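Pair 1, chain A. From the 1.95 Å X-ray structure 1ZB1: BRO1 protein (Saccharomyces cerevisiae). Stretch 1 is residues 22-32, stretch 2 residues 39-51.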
# COMPACT_ATOMS: atom_id res chain seq x y z
N ASP A 22 6.64 23.43 18.29
CA ASP A 22 7.72 24.41 18.31
C ASP A 22 9.00 23.78 18.84
O ASP A 22 9.23 23.76 20.05
CB ASP A 22 7.34 25.63 19.16
CG ASP A 22 8.38 26.74 19.10
OD1 ASP A 22 8.08 27.87 19.54
OD2 ASP A 22 9.50 26.48 18.61
N TRP A 23 9.84 23.28 17.94
CA TRP A 23 11.10 22.65 18.34
C TRP A 23 12.04 23.66 19.02
O TRP A 23 12.78 23.29 19.92
CB TRP A 23 11.81 22.02 17.14
CG TRP A 23 11.51 20.55 16.95
CD1 TRP A 23 10.73 19.99 15.98
CD2 TRP A 23 12.02 19.46 17.73
NE1 TRP A 23 10.72 18.62 16.10
CE2 TRP A 23 11.50 18.26 17.17
CE3 TRP A 23 12.86 19.37 18.84
CZ2 TRP A 23 11.80 17.00 17.69
CZ3 TRP A 23 13.16 18.11 19.36
CH2 TRP A 23 12.62 16.94 18.78
N LYS A 24 12.02 24.91 18.57
CA LYS A 24 12.88 25.93 19.16
C LYS A 24 12.53 26.14 20.63
O LYS A 24 13.38 26.02 21.51
CB LYS A 24 12.75 27.26 18.39
CG LYS A 24 13.16 27.16 16.93
CD LYS A 24 12.89 28.45 16.16
CE LYS A 24 13.84 29.55 16.58
NZ LYS A 24 13.62 30.81 15.80
N LYS A 25 11.27 26.45 20.90
CA LYS A 25 10.82 26.66 22.28
C LYS A 25 10.97 25.39 23.12
O LYS A 25 11.40 25.44 24.27
CB LYS A 25 9.36 27.12 22.29
CG LYS A 25 8.77 27.28 23.68
CD LYS A 25 7.31 27.71 23.61
CE LYS A 25 6.67 27.74 24.99
NZ LYS A 25 5.22 28.08 24.94
N GLY A 26 10.60 24.25 22.53
CA GLY A 26 10.68 22.99 23.24
C GLY A 26 12.08 22.56 23.62
O GLY A 26 12.32 22.04 24.71
N LEU A 27 13.03 22.79 22.72
CA LEU A 27 14.41 22.40 22.97
C LEU A 27 15.11 23.37 23.92
O LEU A 27 15.86 22.96 24.80
CB LEU A 27 15.17 22.31 21.65
CG LEU A 27 16.42 21.43 21.62
CD1 LEU A 27 16.15 20.11 22.34
CD2 LEU A 27 16.83 21.18 20.17
N SER A 28 14.85 24.67 23.75
CA SER A 28 15.48 25.65 24.62
C SER A 28 14.94 25.49 26.04
O SER A 28 15.69 25.60 27.01
CB SER A 28 15.24 27.07 24.09
OG SER A 28 13.87 27.37 23.98
N SER A 29 13.64 25.22 26.18
CA SER A 29 13.06 25.05 27.50
C SER A 29 13.74 23.89 28.20
O SER A 29 14.17 24.02 29.35
CB SER A 29 11.55 24.77 27.39
OG SER A 29 10.87 25.94 26.98
N TYR A 30 13.85 22.76 27.51
CA TYR A 30 14.51 21.59 28.09
C TYR A 30 15.91 21.97 28.57
O TYR A 30 16.31 21.62 29.68
CB TYR A 30 14.62 20.47 27.05
CG TYR A 30 15.52 19.33 27.49
CD1 TYR A 30 15.11 18.44 28.48
CD2 TYR A 30 16.78 19.17 26.93
CE1 TYR A 30 15.95 17.41 28.90
CE2 TYR A 30 17.63 18.15 27.35
CZ TYR A 30 17.21 17.27 28.33
OH TYR A 30 18.05 16.26 28.74
N LEU A 31 16.65 22.68 27.72
CA LEU A 31 18.00 23.11 28.05
C LEU A 31 18.03 24.07 29.24
O LEU A 31 18.85 23.91 30.14
CB LEU A 31 18.64 23.78 26.82
CG LEU A 31 18.87 22.88 25.61
CD1 LEU A 31 19.34 23.70 24.42
CD2 LEU A 31 19.89 21.81 25.95
N LYS A 32 17.13 25.05 29.25
CA LYS A 32 17.06 26.02 30.35
C LYS A 32 16.76 25.32 31.68
O LYS A 32 17.17 25.80 32.74
CB LYS A 32 15.96 27.06 30.09
CG LYS A 32 16.30 28.10 29.04
CD LYS A 32 15.12 29.03 28.80
CE LYS A 32 15.43 30.07 27.74
NZ LYS A 32 14.26 30.93 27.44
N GLN A 39 23.91 28.98 31.53
CA GLN A 39 24.71 27.96 30.87
C GLN A 39 24.08 27.33 29.62
O GLN A 39 24.80 26.95 28.70
CB GLN A 39 25.04 26.83 31.86
CG GLN A 39 26.42 26.92 32.50
CD GLN A 39 26.55 28.10 33.44
OE1 GLN A 39 25.77 28.25 34.37
NE2 GLN A 39 27.55 28.94 33.20
N TRP A 40 22.75 27.23 29.59
CA TRP A 40 22.05 26.58 28.48
C TRP A 40 22.37 27.00 27.04
O TRP A 40 22.40 26.16 26.15
CB TRP A 40 20.53 26.66 28.69
CG TRP A 40 19.92 27.96 28.31
CD1 TRP A 40 19.77 29.07 29.10
CD2 TRP A 40 19.38 28.31 27.02
NE1 TRP A 40 19.17 30.08 28.38
CE2 TRP A 40 18.93 29.65 27.11
CE3 TRP A 40 19.25 27.62 25.81
CZ2 TRP A 40 18.34 30.31 26.02
CZ3 TRP A 40 18.66 28.28 24.73
CH2 TRP A 40 18.22 29.61 24.85
N ARG A 41 22.59 28.29 26.80
CA ARG A 41 22.88 28.74 25.44
C ARG A 41 24.06 28.03 24.79
O ARG A 41 24.10 27.85 23.57
CB ARG A 41 23.11 30.26 25.41
CG ARG A 41 21.85 31.07 25.67
CD ARG A 41 21.99 32.50 25.15
NE ARG A 41 20.75 33.26 25.27
CZ ARG A 41 20.24 33.69 26.43
NH1 ARG A 41 20.87 33.44 27.57
NH2 ARG A 41 19.11 34.37 26.44
N THR A 42 25.02 27.60 25.60
CA THR A 42 26.19 26.91 25.10
C THR A 42 25.83 25.57 24.44
O THR A 42 26.52 25.11 23.54
CB THR A 42 27.21 26.64 26.23
OG1 THR A 42 27.65 27.89 26.79
CG2 THR A 42 28.42 25.88 25.71
N PHE A 43 24.74 24.97 24.91
CA PHE A 43 24.30 23.68 24.40
C PHE A 43 23.25 23.79 23.29
O PHE A 43 22.74 22.77 22.81
CB PHE A 43 23.72 22.83 25.54
CG PHE A 43 24.67 22.61 26.69
CD1 PHE A 43 24.95 23.64 27.59
CD2 PHE A 43 25.29 21.38 26.88
CE1 PHE A 43 25.83 23.44 28.66
CE2 PHE A 43 26.17 21.17 27.94
CZ PHE A 43 26.44 22.20 28.83
N TYR A 44 22.94 25.01 22.89
CA TYR A 44 21.92 25.26 21.87
C TYR A 44 22.49 25.65 20.50
O TYR A 44 23.36 26.51 20.41
CB TYR A 44 20.99 26.36 22.36
CG TYR A 44 19.74 26.59 21.53
CD1 TYR A 44 18.80 25.58 21.37
CD2 TYR A 44 19.50 27.82 20.94
CE1 TYR A 44 17.63 25.80 20.64
CE2 TYR A 44 18.33 28.05 20.20
CZ TYR A 44 17.40 27.03 20.06
OH TYR A 44 16.24 27.23 19.34
N ASP A 45 22.00 25.00 19.45
CA ASP A 45 22.42 25.31 18.08
C ASP A 45 21.21 26.00 17.46
O ASP A 45 20.30 25.34 16.96
CB ASP A 45 22.73 24.03 17.30
CG ASP A 45 23.29 24.30 15.91
OD1 ASP A 45 23.00 25.37 15.33
OD2 ASP A 45 24.02 23.43 15.40
N GLU A 46 21.20 27.33 17.52
CA GLU A 46 20.09 28.12 17.00
C GLU A 46 19.78 27.86 15.53
O GLU A 46 18.62 27.68 15.15
CB GLU A 46 20.37 29.61 17.21
CG GLU A 46 19.41 30.55 16.48
CD GLU A 46 17.98 30.45 16.97
OE1 GLU A 46 17.36 29.37 16.81
OE2 GLU A 46 17.46 31.46 17.51
N LYS A 47 20.81 27.84 14.69
CA LYS A 47 20.62 27.62 13.26
C LYS A 47 20.02 26.24 12.95
O LYS A 47 19.01 26.15 12.24
CB LYS A 47 21.95 27.78 12.53
CG LYS A 47 21.82 27.76 11.02
CD LYS A 47 23.16 28.05 10.36
CE LYS A 47 23.05 28.05 8.84
NZ LYS A 47 22.75 26.69 8.29
N ALA A 48 20.63 25.19 13.46
CA ALA A 48 20.14 23.84 13.21
C ALA A 48 18.72 23.67 13.75
O ALA A 48 17.86 23.12 13.07
CB ALA A 48 21.07 22.81 13.85
N THR A 49 18.48 24.14 14.97
CA THR A 49 17.15 24.01 15.58
C THR A 49 16.09 24.77 14.80
O THR A 49 14.93 24.35 14.74
CB THR A 49 17.16 24.48 17.05
OG1 THR A 49 18.20 23.81 17.76
CG2 THR A 49 15.81 24.16 17.72
N SER A 50 16.48 25.89 14.19
CA SER A 50 15.55 26.68 13.39
C SER A 50 15.21 25.91 12.11
O SER A 50 14.06 25.87 11.68
CB SER A 50 16.18 28.04 13.04
OG SER A 50 15.30 28.81 12.24
N GLU A 51 16.22 25.29 11.51
CA GLU A 51 16.02 24.51 10.29
C GLU A 51 15.17 23.27 10.56
O GLU A 51 14.32 22.90 9.74
CB GLU A 51 17.38 24.12 9.69
CG GLU A 51 17.94 25.18 8.73
CD GLU A 51 19.45 25.10 8.55
OE1 GLU A 51 20.00 23.98 8.54
OE2 GLU A 51 20.09 26.17 8.42
O HOH W 1 13.93 30.98 12.93

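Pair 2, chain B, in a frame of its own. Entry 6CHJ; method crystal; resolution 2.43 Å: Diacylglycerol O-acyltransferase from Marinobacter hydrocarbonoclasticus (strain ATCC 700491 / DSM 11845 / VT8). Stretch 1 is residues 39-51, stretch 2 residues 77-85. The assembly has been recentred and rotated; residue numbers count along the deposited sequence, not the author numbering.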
# COMPACT_ATOMS: atom_id res chain seq x y z
N TYR B 39 27.25 -2.25 -2.47
CA TYR B 39 26.96 -2.01 -3.89
C TYR B 39 25.52 -1.58 -4.14
O TYR B 39 25.26 -0.84 -5.10
CB TYR B 39 27.26 -3.27 -4.72
CG TYR B 39 26.64 -3.23 -6.11
CD1 TYR B 39 27.15 -2.40 -7.09
CD2 TYR B 39 25.53 -4.02 -6.42
CE1 TYR B 39 26.59 -2.36 -8.37
CE2 TYR B 39 24.95 -3.98 -7.68
CZ TYR B 39 25.48 -3.15 -8.66
OH TYR B 39 24.91 -3.10 -9.92
N VAL B 40 24.56 -2.03 -3.33
CA VAL B 40 23.18 -1.68 -3.64
C VAL B 40 22.92 -0.21 -3.31
O VAL B 40 22.37 0.53 -4.13
CB VAL B 40 22.19 -2.63 -2.94
CG1 VAL B 40 20.79 -2.43 -3.51
CG2 VAL B 40 22.60 -4.09 -3.17
N ALA B 41 23.39 0.24 -2.14
CA ALA B 41 23.23 1.66 -1.80
C ALA B 41 23.86 2.55 -2.86
O ALA B 41 23.27 3.57 -3.25
CB ALA B 41 23.82 1.94 -0.42
N GLN B 42 25.03 2.16 -3.39
CA GLN B 42 25.61 2.86 -4.54
C GLN B 42 24.66 2.86 -5.73
O GLN B 42 24.51 3.87 -6.42
CB GLN B 42 26.94 2.21 -4.96
CG GLN B 42 27.99 2.13 -3.87
CD GLN B 42 29.40 2.45 -4.34
OE1 GLN B 42 30.06 1.64 -5.01
NE2 GLN B 42 29.88 3.63 -3.96
N LEU B 43 24.01 1.71 -5.99
CA LEU B 43 23.12 1.60 -7.14
C LEU B 43 21.90 2.51 -6.98
O LEU B 43 21.49 3.19 -7.94
CB LEU B 43 22.67 0.15 -7.33
CG LEU B 43 21.60 -0.07 -8.41
CD1 LEU B 43 22.00 0.59 -9.71
CD2 LEU B 43 21.31 -1.58 -8.62
N ALA B 44 21.30 2.51 -5.79
CA ALA B 44 20.12 3.34 -5.58
C ALA B 44 20.45 4.79 -5.88
O ALA B 44 19.65 5.50 -6.50
CB ALA B 44 19.60 3.17 -4.15
N ASP B 45 21.66 5.22 -5.50
CA ASP B 45 22.03 6.63 -5.66
C ASP B 45 22.01 7.06 -7.12
O ASP B 45 21.52 8.14 -7.45
CB ASP B 45 23.39 6.87 -5.02
CG ASP B 45 23.29 7.04 -3.52
OD1 ASP B 45 22.32 7.70 -3.08
OD2 ASP B 45 24.15 6.48 -2.78
N GLN B 46 22.52 6.22 -8.03
CA GLN B 46 22.55 6.64 -9.43
C GLN B 46 21.23 6.39 -10.14
O GLN B 46 20.96 7.05 -11.15
CB GLN B 46 23.70 5.97 -10.19
CG GLN B 46 24.16 6.79 -11.44
CD GLN B 46 25.04 8.03 -11.11
OE1 GLN B 46 24.71 8.82 -10.21
NE2 GLN B 46 26.12 8.20 -11.86
N LEU B 47 20.39 5.48 -9.64
CA LEU B 47 19.07 5.33 -10.24
C LEU B 47 18.21 6.54 -9.92
O LEU B 47 17.42 6.99 -10.77
CB LEU B 47 18.41 4.03 -9.75
CG LEU B 47 18.86 2.75 -10.48
CD1 LEU B 47 18.48 1.48 -9.70
CD2 LEU B 47 18.37 2.70 -11.91
N ARG B 48 18.36 7.10 -8.71
CA ARG B 48 17.63 8.32 -8.35
C ARG B 48 17.96 9.45 -9.31
O ARG B 48 17.10 10.27 -9.64
CB ARG B 48 17.96 8.73 -6.92
CG ARG B 48 17.38 7.83 -5.88
CD ARG B 48 17.40 8.54 -4.55
NE ARG B 48 17.91 7.70 -3.47
CZ ARG B 48 17.12 6.96 -2.69
NH1 ARG B 48 15.81 6.96 -2.91
NH2 ARG B 48 17.65 6.23 -1.71
N GLN B 49 19.22 9.50 -9.76
CA GLN B 49 19.63 10.52 -10.72
C GLN B 49 18.86 10.38 -12.03
O GLN B 49 18.30 11.36 -12.53
CB GLN B 49 21.14 10.41 -10.97
CG GLN B 49 21.97 11.01 -9.87
CD GLN B 49 21.43 12.36 -9.49
OE1 GLN B 49 20.86 12.53 -8.40
NE2 GLN B 49 21.56 13.33 -10.39
N LYS B 50 18.81 9.17 -12.58
CA LYS B 50 18.19 8.92 -13.87
C LYS B 50 16.74 9.39 -13.89
O LYS B 50 15.84 8.69 -13.41
CB LYS B 50 18.30 7.44 -14.21
CG LYS B 50 19.71 6.90 -14.01
CD LYS B 50 20.12 5.95 -15.13
CE LYS B 50 20.04 6.65 -16.48
NZ LYS B 50 20.43 5.77 -17.63
N THR B 51 16.51 10.58 -14.45
CA THR B 51 15.23 11.27 -14.38
C THR B 51 14.45 11.25 -15.69
O THR B 51 13.26 11.58 -15.68
CB THR B 51 15.45 12.72 -13.92
OG1 THR B 51 16.21 12.73 -12.71
CG2 THR B 51 14.13 13.44 -13.65
N ASP B 77 7.38 12.65 -10.29
CA ASP B 77 8.25 12.70 -9.12
C ASP B 77 8.92 11.33 -8.99
O ASP B 77 8.33 10.38 -8.45
CB ASP B 77 7.41 13.08 -7.91
CG ASP B 77 8.17 13.03 -6.59
OD1 ASP B 77 9.26 12.43 -6.51
OD2 ASP B 77 7.64 13.59 -5.61
N LEU B 78 10.17 11.23 -9.46
CA LEU B 78 10.79 9.92 -9.56
C LEU B 78 10.95 9.27 -8.20
O LEU B 78 10.98 8.04 -8.11
CB LEU B 78 12.16 9.97 -10.29
CG LEU B 78 12.81 8.59 -10.38
CD1 LEU B 78 12.07 7.75 -11.42
CD2 LEU B 78 14.29 8.62 -10.71
N GLU B 79 11.04 10.05 -7.13
CA GLU B 79 11.17 9.38 -5.85
C GLU B 79 9.83 8.92 -5.30
O GLU B 79 9.79 8.23 -4.26
CB GLU B 79 11.89 10.26 -4.83
CG GLU B 79 12.63 9.47 -3.74
CD GLU B 79 13.34 8.17 -4.21
OE1 GLU B 79 13.76 8.06 -5.39
OE2 GLU B 79 13.49 7.24 -3.37
N HIS B 80 8.73 9.25 -5.98
CA HIS B 80 7.50 8.52 -5.72
C HIS B 80 7.52 7.14 -6.38
O HIS B 80 7.13 6.15 -5.76
CB HIS B 80 6.28 9.30 -6.20
CG HIS B 80 5.01 8.52 -6.08
ND1 HIS B 80 4.34 8.36 -4.89
CD2 HIS B 80 4.32 7.81 -7.01
CE1 HIS B 80 3.28 7.60 -5.09
NE2 HIS B 80 3.25 7.25 -6.36
N HIS B 81 7.97 7.05 -7.64
CA HIS B 81 7.90 5.79 -8.38
C HIS B 81 9.07 4.85 -8.07
O HIS B 81 8.91 3.63 -8.10
CB HIS B 81 7.81 6.07 -9.88
CG HIS B 81 6.62 6.88 -10.29
ND1 HIS B 81 6.59 8.25 -10.22
CD2 HIS B 81 5.42 6.50 -10.81
CE1 HIS B 81 5.42 8.69 -10.66
NE2 HIS B 81 4.70 7.65 -11.03
N PHE B 82 10.25 5.38 -7.78
CA PHE B 82 11.43 4.57 -7.49
C PHE B 82 11.72 4.56 -6.00
O PHE B 82 11.77 5.62 -5.37
CB PHE B 82 12.65 5.08 -8.24
CG PHE B 82 13.92 4.39 -7.84
CD1 PHE B 82 14.03 3.01 -7.96
CD2 PHE B 82 14.99 5.11 -7.33
CE1 PHE B 82 15.19 2.36 -7.59
CE2 PHE B 82 16.15 4.48 -6.96
CZ PHE B 82 16.25 3.10 -7.09
N ARG B 83 11.94 3.37 -5.43
CA ARG B 83 12.05 3.25 -3.98
C ARG B 83 13.17 2.30 -3.61
O ARG B 83 13.34 1.25 -4.23
CB ARG B 83 10.73 2.77 -3.36
CG ARG B 83 9.61 3.74 -3.65
CD ARG B 83 8.43 3.55 -2.78
NE ARG B 83 7.29 4.25 -3.38
CZ ARG B 83 6.03 3.96 -3.12
NH1 ARG B 83 5.75 2.98 -2.26
NH2 ARG B 83 5.05 4.62 -3.71
N PHE B 84 13.91 2.69 -2.58
CA PHE B 84 15.04 1.96 -2.05
C PHE B 84 14.62 1.45 -0.68
O PHE B 84 14.34 2.25 0.22
CB PHE B 84 16.27 2.87 -1.98
CG PHE B 84 17.53 2.17 -1.54
CD1 PHE B 84 17.71 0.80 -1.75
CD2 PHE B 84 18.55 2.89 -0.93
CE1 PHE B 84 18.88 0.17 -1.34
CE2 PHE B 84 19.74 2.27 -0.52
CZ PHE B 84 19.90 0.91 -0.73
N GLU B 85 14.54 0.13 -0.54
CA GLU B 85 14.07 -0.49 0.69
C GLU B 85 15.01 -1.63 1.04
O GLU B 85 15.89 -2.01 0.25
CB GLU B 85 12.62 -1.00 0.55
CG GLU B 85 11.55 0.08 0.68
CD GLU B 85 10.53 0.05 -0.47
OE1 GLU B 85 10.70 -0.77 -1.40
OE2 GLU B 85 9.58 0.86 -0.45

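Pair 1 and pair 2 share one backbone arrangement. A helix packs against a segment that makes a short helical turn and then extends. The N, CA and C atoms of 14 central residues superpose with an RMSD of 0.8 Å. On the helix, Trp A23 to Tyr A30 match Leu B43 to Lys B50. On the second segment, Gln A39 to Lys A47 match Asp B77 to Glu B85. The chains then part in character: Glu A46 begins a new helix, while its match, Phe B84, lies in a strand. That strand runs nearly antiparallel to the helix, at 164°. The two helices of pair 1 meet at 136°. The buried areas are similar, 558 Å² and 509 Å².

Tyr A44 and Phe B82 are the clearest common solution. Both are aromatic, both take a t rotamer, and both point toward the helix. The matched leucines, Leu A27 and Leu B47, also point toward the other stretch. In pair 1 Leu A27 CB lies 4.4 Å from Tyr A44 CE1, at the edge of the ring. In pair 2 Leu B47 CB comes closer, 3.6 Å from Phe B82 CZ. The Tyr A44 hydroxyl reaches farther along the helix, and Tyr A44 OH is 3.6 Å from Lys A24 CA. Phe B82 has no hydroxyl. Phe B82 CE2 packs 3.7 Å from Arg B48 CG.

Trp A40 and Leu B78 match, but they fill space differently. The Trp A40 ring is covered on one face by Lys A32, and Lys A32 CG sits 3.4 Å from the centroid of the Trp A40 five-membered ring. Ser A28 CB approaches Trp A40 CZ3 at 3.7 Å. Leu B78 is smaller and meets mainly backbone: Leu B78 CD2 is 3.4 Å from Arg B48 O and 3.1 Å from Lys B50 O.

Ser A28 matches Arg B48, a short polar side chain against a long charged one. Ser A28 OG stays near its own helix, 2.9 Å from Lys A24 O. Arg B48 reaches across to Glu B79, the match of Arg A41, and forms a salt bridge. The modelled distance of 2.4 Å from Arg B48 NH1 to Glu B79 OE2 is too short, so the exact atom positions are less sure.

At Lys A24 and Ala B44 the sizes are reversed: the long side chain is in pair 1. Ala B44 is short and lies close to Phe B84. Ala B44 CB stands 3.5 Å from the centroid of the Phe B84 ring, over the face. In pair 1 the match of Phe B84 is Glu A46, and the long Lys A24 side chain extends to it. Lys A24 CE lies 3.5 Å from Glu A46 OE1, but Lys A24 NZ is 4.1 Å from Glu A46 OE1, beyond a salt bridge. The O of water 1 lies 2.9 Å from Lys A24 NZ and 2.7 Å from Ser A50 OG, and bridges the two. Neither pair has a direct hydrogen bond across its stretches.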